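Local structure of group 3 allergen SMIPP-S Yv6023A04 (Sarcoptes scabiei type hominis, 3H7O) at residues 75-80 and 92-97; 157-162 and 198-203. The protein belongs to the chymotrypsin-like S1 serine proteases but is an inactivated paralogue, so the endopeptidase activity generally assigned to that family is probably absent. The protein carries 3 engineered substitutions. All coordinates share one frame; numbering follows the deposited sequence.

Contact 1 (75-80 and 92-97); sequences HVYLSF and ILELSR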
# COMPACT_ATOMS: atom_id res chain seq x y z
N HIS A 75 3.70 -15.37 8.21
CA HIS A 75 4.12 -14.43 9.25
C HIS A 75 3.86 -12.98 8.86
O HIS A 75 3.88 -12.64 7.68
CB HIS A 75 5.61 -14.62 9.57
CG HIS A 75 6.04 -14.01 10.88
ND1 HIS A 75 5.91 -14.67 12.08
CD2 HIS A 75 6.60 -12.81 11.16
CE1 HIS A 75 6.36 -13.90 13.05
NE2 HIS A 75 6.79 -12.77 12.52
N VAL A 76 3.61 -12.15 9.87
CA VAL A 76 3.44 -10.71 9.71
C VAL A 76 4.56 -10.02 10.51
O VAL A 76 4.67 -10.21 11.72
CB VAL A 76 2.05 -10.24 10.23
CG1 VAL A 76 1.93 -8.72 10.15
CG2 VAL A 76 0.93 -10.91 9.45
N TYR A 77 5.39 -9.25 9.81
CA TYR A 77 6.48 -8.51 10.46
C TYR A 77 6.10 -7.06 10.64
O TYR A 77 5.75 -6.37 9.68
CB TYR A 77 7.77 -8.60 9.64
CG TYR A 77 8.38 -9.98 9.58
CD1 TYR A 77 9.23 -10.44 10.59
CD2 TYR A 77 8.12 -10.83 8.50
CE1 TYR A 77 9.80 -11.71 10.54
CE2 TYR A 77 8.69 -12.10 8.44
CZ TYR A 77 9.52 -12.54 9.46
OH TYR A 77 10.07 -13.79 9.38
N LEU A 78 6.19 -6.59 11.89
CA LEU A 78 5.89 -5.20 12.23
C LEU A 78 7.14 -4.49 12.74
O LEU A 78 8.09 -5.13 13.20
CB LEU A 78 4.78 -5.14 13.29
CG LEU A 78 3.45 -5.86 13.01
CD1 LEU A 78 2.60 -5.93 14.27
CD2 LEU A 78 2.67 -5.22 11.87
N SER A 79 7.15 -3.16 12.63
CA SER A 79 8.26 -2.35 13.13
C SER A 79 7.75 -1.30 14.11
O SER A 79 7.57 -0.13 13.75
CB SER A 79 9.03 -1.70 11.98
OG SER A 79 10.13 -0.95 12.46
N PHE A 80 7.51 -1.72 15.35
CA PHE A 80 7.02 -0.85 16.42
C PHE A 80 5.73 -0.13 16.02
O PHE A 80 5.59 1.08 16.22
CB PHE A 80 8.09 0.17 16.85
CG PHE A 80 9.39 -0.45 17.29
CD1 PHE A 80 9.64 -0.69 18.64
CD2 PHE A 80 10.38 -0.77 16.36
CE1 PHE A 80 10.85 -1.25 19.06
CE2 PHE A 80 11.59 -1.33 16.77
CZ PHE A 80 11.83 -1.58 18.12
N ILE A 92 5.40 -6.27 6.70
CA ILE A 92 5.84 -7.23 5.69
C ILE A 92 5.12 -8.55 5.92
O ILE A 92 5.12 -9.09 7.03
CB ILE A 92 7.37 -7.42 5.69
CG1 ILE A 92 8.06 -6.09 5.34
CG2 ILE A 92 7.78 -8.51 4.69
CD1 ILE A 92 9.55 -6.06 5.61
N LEU A 93 4.49 -9.06 4.86
CA LEU A 93 3.85 -10.36 4.91
C LEU A 93 4.78 -11.40 4.31
O LEU A 93 5.25 -11.23 3.18
CB LEU A 93 2.51 -10.34 4.16
CG LEU A 93 1.50 -9.25 4.54
CD1 LEU A 93 0.25 -9.35 3.68
CD2 LEU A 93 1.14 -9.30 6.02
N GLU A 94 5.05 -12.47 5.06
CA GLU A 94 5.88 -13.57 4.57
C GLU A 94 5.02 -14.72 4.05
O GLU A 94 4.00 -15.06 4.65
CB GLU A 94 6.82 -14.08 5.66
CG GLU A 94 7.72 -15.23 5.22
CD GLU A 94 8.70 -15.66 6.28
OE1 GLU A 94 8.67 -15.11 7.40
OE2 GLU A 94 9.51 -16.57 6.00
N LEU A 95 5.45 -15.32 2.94
CA LEU A 95 4.75 -16.45 2.34
C LEU A 95 5.51 -17.76 2.53
O LEU A 95 6.74 -17.80 2.46
CB LEU A 95 4.53 -16.18 0.85
CG LEU A 95 3.62 -14.99 0.56
CD1 LEU A 95 3.95 -14.41 -0.81
CD2 LEU A 95 2.15 -15.39 0.68
N SER A 96 4.76 -18.84 2.77
CA SER A 96 5.35 -20.18 2.85
C SER A 96 5.37 -20.85 1.48
O SER A 96 6.21 -21.71 1.21
CB SER A 96 4.60 -21.04 3.86
OG SER A 96 3.26 -21.25 3.46
N ARG A 97 4.43 -20.45 0.63
CA ARG A 97 4.37 -20.86 -0.77
C ARG A 97 4.53 -19.57 -1.59
O ARG A 97 3.78 -18.62 -1.38
CB ARG A 97 3.03 -21.54 -1.07
CG ARG A 97 2.89 -22.17 -2.45
CD ARG A 97 2.20 -21.26 -3.47
NE ARG A 97 1.94 -21.98 -4.71
CZ ARG A 97 2.77 -22.04 -5.74
NH1 ARG A 97 3.94 -21.40 -5.70
NH2 ARG A 97 2.44 -22.75 -6.81
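The Tyr77 ring meets Glu94 at its edge, where carboxylate oxygen OE1 lies in the ring plane, and carries His75 of its own strand on one face. His75 CD2 sits over the centre of the Tyr77 ring, 3.2 Å above its plane, and Tyr77 CG lies in turn at the edge of the imidazole. Tyr77 OH donates to Glu94 OE1 at 2.8 Å, arriving on the syn side, 26° out of the carboxylate plane. Ring and carboxylate are themselves only 22° apart. Glu94 CG is anti to the backbone N (chi1 -180°), and the extended chain beyond it carries the carboxylate out to the hydroxyl. Its other oxygen, OE2, makes a long, weak ion pair with Lys228.

At the root of the side chain, Tyr77 CB packs against Ile92 CB at 4.1 Å, and Ile224 of helix 218-225 packs on both residues. On the opposite face of the sheet Val76 and Leu93 run next to each other in the same direction, with CG2 of Val76 3.8 Å from CD2 of Leu93; both touch Ile53. The backbones are joined by Tyr77 N to Ile92 O (2.8 Å), Ile92 N to Tyr77 O (3.0 Å) and Glu94 N to His75 O (2.9 Å). This is the ladder of neighbouring antiparallel strands in the six-stranded N-terminal barrel of the chymotrypsin fold, packed from outside by the C-terminal helix.

Contact 2 (157-162 and 198-203); sequences TKYGPI and AYFPKR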
# COMPACT_ATOMS: atom_id res chain seq x y z
N THR A 157 0.17 20.63 9.53
CA THR A 157 -0.77 21.63 10.06
C THR A 157 -2.20 21.38 9.57
O THR A 157 -3.16 21.62 10.30
CB THR A 157 -0.30 23.12 9.86
OG1 THR A 157 -1.38 24.02 10.13
CG2 THR A 157 0.21 23.37 8.46
N LYS A 158 -2.34 20.88 8.34
CA LYS A 158 -3.65 20.53 7.80
C LYS A 158 -4.29 19.35 8.54
O LYS A 158 -5.51 19.30 8.69
CB LYS A 158 -3.57 20.24 6.30
CG LYS A 158 -3.45 21.50 5.45
CD LYS A 158 -3.31 21.18 3.98
CE LYS A 158 -3.19 22.46 3.17
NZ LYS A 158 -3.13 22.19 1.71
N TYR A 159 -3.46 18.42 8.99
CA TYR A 159 -3.93 17.27 9.76
C TYR A 159 -4.22 17.60 11.22
O TYR A 159 -4.82 16.79 11.94
CB TYR A 159 -2.96 16.09 9.63
CG TYR A 159 -3.30 15.18 8.47
CD1 TYR A 159 -2.95 15.53 7.16
CD2 TYR A 159 -3.98 13.98 8.68
CE1 TYR A 159 -3.28 14.70 6.09
CE2 TYR A 159 -4.30 13.14 7.62
CZ TYR A 159 -3.95 13.50 6.32
OH TYR A 159 -4.27 12.65 5.28
N GLY A 160 -3.81 18.79 11.65
CA GLY A 160 -4.15 19.33 12.97
C GLY A 160 -3.77 18.44 14.14
O GLY A 160 -2.59 18.17 14.35
N PRO A 161 -4.77 17.98 14.91
CA PRO A 161 -4.52 17.17 16.11
C PRO A 161 -4.08 15.73 15.82
O PRO A 161 -3.71 15.01 16.75
CB PRO A 161 -5.88 17.17 16.82
CG PRO A 161 -6.87 17.35 15.73
CD PRO A 161 -6.20 18.26 14.73
N ILE A 162 -4.13 15.32 14.55
CA ILE A 162 -3.71 13.98 14.14
C ILE A 162 -2.19 13.92 14.01
O ILE A 162 -1.60 14.63 13.18
CB ILE A 162 -4.39 13.54 12.81
CG1 ILE A 162 -5.90 13.32 13.03
CG2 ILE A 162 -3.73 12.27 12.25
CD1 ILE A 162 -6.69 13.06 11.75
N ALA A 198 -0.82 5.53 3.62
CA ALA A 198 -1.46 5.52 4.92
C ALA A 198 -2.89 5.98 4.72
O ALA A 198 -3.22 6.53 3.67
CB ALA A 198 -0.72 6.45 5.88
N TYR A 199 -3.75 5.72 5.70
CA TYR A 199 -5.11 6.26 5.68
C TYR A 199 -5.60 6.61 7.08
O TYR A 199 -5.56 5.77 7.98
CB TYR A 199 -6.09 5.31 4.97
CG TYR A 199 -7.46 5.92 4.79
CD1 TYR A 199 -7.76 6.72 3.69
CD2 TYR A 199 -8.47 5.72 5.74
CE1 TYR A 199 -9.01 7.29 3.53
CE2 TYR A 199 -9.73 6.28 5.59
CZ TYR A 199 -9.99 7.06 4.48
OH TYR A 199 -11.24 7.62 4.34
N PHE A 200 -6.05 7.85 7.24
CA PHE A 200 -6.59 8.33 8.50
C PHE A 200 -8.07 8.67 8.32
O PHE A 200 -8.40 9.69 7.71
CB PHE A 200 -5.81 9.56 8.98
CG PHE A 200 -4.40 9.26 9.38
CD1 PHE A 200 -4.09 8.98 10.71
CD2 PHE A 200 -3.38 9.24 8.43
CE1 PHE A 200 -2.78 8.69 11.09
CE2 PHE A 200 -2.07 8.95 8.80
CZ PHE A 200 -1.77 8.67 10.13
N PRO A 201 -8.97 7.81 8.84
CA PRO A 201 -10.42 7.99 8.70
C PRO A 201 -10.94 9.33 9.24
O PRO A 201 -11.92 9.86 8.72
CB PRO A 201 -11.00 6.83 9.52
CG PRO A 201 -9.86 6.33 10.37
CD PRO A 201 -8.64 6.57 9.56
N LYS A 202 -10.27 9.88 10.25
CA LYS A 202 -10.73 11.12 10.89
C LYS A 202 -10.09 12.38 10.31
O LYS A 202 -10.27 13.47 10.85
CB LYS A 202 -10.52 11.04 12.41
CG LYS A 202 -11.44 10.05 13.09
CD LYS A 202 -11.08 9.84 14.55
CE LYS A 202 -11.93 8.74 15.18
NZ LYS A 202 -11.73 7.41 14.52
N ARG A 203 -9.38 12.23 9.19
CA ARG A 203 -8.69 13.35 8.55
C ARG A 203 -9.66 14.47 8.14
O ARG A 203 -10.84 14.21 7.88
CB ARG A 203 -7.89 12.87 7.34
CG ARG A 203 -8.71 12.60 6.10
CD ARG A 203 -7.86 11.90 5.06
NE ARG A 203 -8.31 12.17 3.70
CZ ARG A 203 -7.89 11.50 2.63
NH1 ARG A 203 -7.01 10.51 2.76
NH2 ARG A 203 -8.35 11.82 1.43
O HOH W 1 -5.16 9.97 5.27
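Arg203 crosses the Tyr159 ring obliquely; its CB and CD lie against Tyr159, while the tip turns to other partners. Arg203 CB touches the ring at Tyr159 CE2, 3.6 Å away, with CZ a little farther off. CG stands between the backbone N and the carbonyl carbon (chi1 78°), and the chain then runs extended to NE, bringing Arg203 CD to 3.7 Å from Tyr159 OH. At the tip, the guanidinium plane is turned 70° from the ring; NH1 forms a salt bridge with Glu209, while NH2 binds a glycerol that probably came from the crystallisation liquor.

Arg203 NH1 also donates to a water at 3.2 Å, and this water knits the two segments together: it accepts from Phe200 N at 3.0 Å and donates to Tyr159 OH at 2.8 Å. It sits at the edge of both aromatic rings, in their planes. The same hydroxyl is hydrogen-bonded to Pro208 O, so the hydroxyl of the buried tyrosine has two hydrogen-bond partners.

In the chymotrypsin fold, the chain leaving the strand that corresponds to 192-197 borders the substrate cleft in active relatives, and Phe200 probably lies at that border here. The helix 152-159, tied by the Cys155-Cys170 disulfide to strand 168-172, brings Tyr159 up beside it.

The edge of Tyr159 is directed at the face of Phe200 in an offset T-shaped pair, centroids 5.9 Å apart and planes at 73°. Ile162 and Phe200 pass one another antiparallel, Ile162 CG2 lying 3.7 Å from Phe200 CD1, while Ile162 CD1 reaches the backbone at Lys202 O and Arg203 CA. Turns shape both partners: a type II' turn from Tyr159 to Ile162, and a type I turn from Phe200 to Arg203 closed by Arg203 N to Phe200 O at 3.1 Å.

Overall arrangement
From the N terminus, the chain leaves the barrel at the end of strand 68-78 and comes back as strand 91-95, so that contact 1 closes a short, mostly irregular loop. It then passes into the second, C-terminal sheet through strands 123-128 and 143-150, and helix 152-159 leads into contact 2. That contact closes a longer loop containing strands 168-172, 186-189 and 192-197. The two closures are in series, neither nesting nor crossing; contacts 1 and 2 lie about 27 Å apart between centres and about 12 Å between nearest atoms. Contact 1 joins neighbouring strands of one sheet, contact 2 a helix end to a surface loop. Helix 218-225 finally returns to contact 1.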